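Local structure of RmpD (Hexulose-6-phosphate synthase) (Streptococcus mutans, 3EXR) at residues 42-45 with 46-50. The protein is a TIM-barrel protein of the HUMPS family that assembles as a dimer of identical subunits. Residues are numbered along the deposited sequence; the frame is centred on the assembly and turned at random.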
loop_
_atom_site.group_PDB
_atom_site.type_symbol
_atom_site.label_atom_id
_atom_site.label_comp_id
_atom_site.label_asym_id
_atom_site.label_seq_id
_atom_site.Cartn_x
_atom_site.Cartn_y
_atom_site.Cartn_z
ATOM N N LEU A 42 3.697 7.628 2.146
ATOM C CA LEU A 42 3.522 7.966 0.724
ATOM C C LEU A 42 3.735 9.431 0.448
ATOM O O LEU A 42 4.054 9.787 -0.691
ATOM C CB LEU A 42 2.139 7.525 0.207
ATOM C CG LEU A 42 1.898 6.016 0.167
ATOM C CD1 LEU A 42 0.419 5.726 0.014
ATOM C CD2 LEU A 42 2.723 5.376 -0.926
ATOM N N GLN A 43 3.516 10.288 1.453
ATOM C CA GLN A 43 3.801 11.719 1.316
ATOM C C GLN A 43 5.263 12.104 1.511
ATOM O O GLN A 43 5.771 12.935 0.782
ATOM C CB GLN A 43 2.957 12.546 2.289
ATOM C CG GLN A 43 1.544 12.764 1.876
ATOM C CD GLN A 43 1.417 13.636 0.649
ATOM O OE1 GLN A 43 1.563 13.165 -0.472
ATOM N NE2 GLN A 43 1.110 14.912 0.861
ATOM N N VAL A 44 5.931 11.518 2.510
ATOM C CA VAL A 44 7.228 12.033 2.945
ATOM C C VAL A 44 8.389 11.086 2.741
ATOM O O VAL A 44 9.527 11.524 2.823
ATOM C CB VAL A 44 7.204 12.532 4.380
ATOM C CG1 VAL A 44 5.999 13.445 4.597
ATOM C CG2 VAL A 44 7.184 11.377 5.344
ATOM N N GLY A 45 8.116 9.815 2.476
ATOM C CA GLY A 45 9.158 8.814 2.262
ATOM C C GLY A 45 9.677 8.292 3.591
ATOM O O GLY A 45 9.136 8.623 4.651
ATOM N N SER A 46 10.760 7.532 3.524
ATOM C CA SER A 46 11.190 6.695 4.634
ATOM C C SER A 46 12.105 7.408 5.609
ATOM O O SER A 46 12.409 6.866 6.666
ATOM C CB SER A 46 11.839 5.424 4.098
ATOM O OG SER A 46 13.034 5.715 3.382
ATOM N N GLU A 47 12.555 8.611 5.292
ATOM C CA GLU A 47 13.438 9.312 6.214
ATOM C C GLU A 47 12.724 9.524 7.575
ATOM O O GLU A 47 13.346 9.498 8.619
ATOM C CB GLU A 47 14.019 10.602 5.638
ATOM C CG GLU A 47 15.031 11.258 6.574
ATOM C CD GLU A 47 15.771 12.448 5.990
ATOM O OE1 GLU A 47 15.232 13.157 5.114
ATOM O OE2 GLU A 47 16.895 12.700 6.475
ATOM N N LEU A 48 11.410 9.669 7.534
ATOM C CA LEU A 48 10.615 9.775 8.754
ATOM C C LEU A 48 10.920 8.633 9.721
ATOM O O LEU A 48 11.012 8.854 10.950
ATOM C CB LEU A 48 9.117 9.805 8.423
ATOM C CG LEU A 48 8.138 9.768 9.613
ATOM C CD1 LEU A 48 8.295 10.967 10.510
ATOM C CD2 LEU A 48 6.705 9.671 9.128
ATOM N N VAL A 49 11.073 7.422 9.187
ATOM C CA VAL A 49 11.342 6.263 10.055
ATOM C C VAL A 49 12.632 6.486 10.850
ATOM O O VAL A 49 12.701 6.224 12.040
ATOM C CB VAL A 49 11.428 4.941 9.247
ATOM C CG1 VAL A 49 11.832 3.776 10.129
ATOM C CG2 VAL A 49 10.091 4.646 8.578
ATOM N N GLU A 50 13.648 6.967 10.152
ATOM C CA GLU A 50 14.943 7.262 10.765
ATOM C C GLU A 50 14.879 8.407 11.806
ATOM O O GLU A 50 15.511 8.339 12.859
ATOM C CB GLU A 50 15.966 7.559 9.668
ATOM C CG GLU A 50 17.399 7.618 10.149
ATOM C CD GLU A 50 18.437 7.596 9.028
ATOM O OE1 GLU A 50 18.126 7.141 7.922
ATOM O OE2 GLU A 50 19.591 8.003 9.294
HETATM O O HOH W 1 12.228 10.479 2.823
HETATM O O HOH W 2 10.512 11.734 5.611
#
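Val44, the last residue of helix 38-44, reaches Leu48 across the turn with its CG2 methyl, which lies 4.0 Å from Leu48 CB and 4.2 Å from Leu48 CD2. That methyl sits between the backbone N and the carbonyl carbon of its own residue, while Leu48, with CG anti to its backbone N and beside the carbonyl carbon (chi1 174°), meets it through CB and CD2; the two side chains meet at a slant rather than alongside. Leu17 of helix 17-27 touches both of them, and Leu48 packs further along the same helix on Ala20 and Ile21. Between Val44 and segment 46-50 the polar link is made by water. Val44 O accepts from two waters: one, 2.9 Å away, in turn accepts from Glu47 N at 3.1 Å, and the other is held more weakly by Leu48 N. One carbonyl at the end of the first helix is thereby tied to the two successive amides of Glu47 and Leu48 as helix 47-55 gets under way. In the parallel eight-stranded barrel this is the outer layer, where two consecutive helices, 38-44 and 47-55, lead the chain from strand 33-36 to strand 60-67. Gly45 makes the break between them: with phi at 82° it leaves the helical conformation. Ser46 O takes the amide of Val49, three residues on, at 2.9 Å. Ser46 OG, buried, hydrogen-bonds Gln43 OE1 of the second subunit and also Arg81 NE of its own chain, and since Gln43 OE1 here meets Ser46 OG of the partner in return, the bond is made twice across the dimer interface.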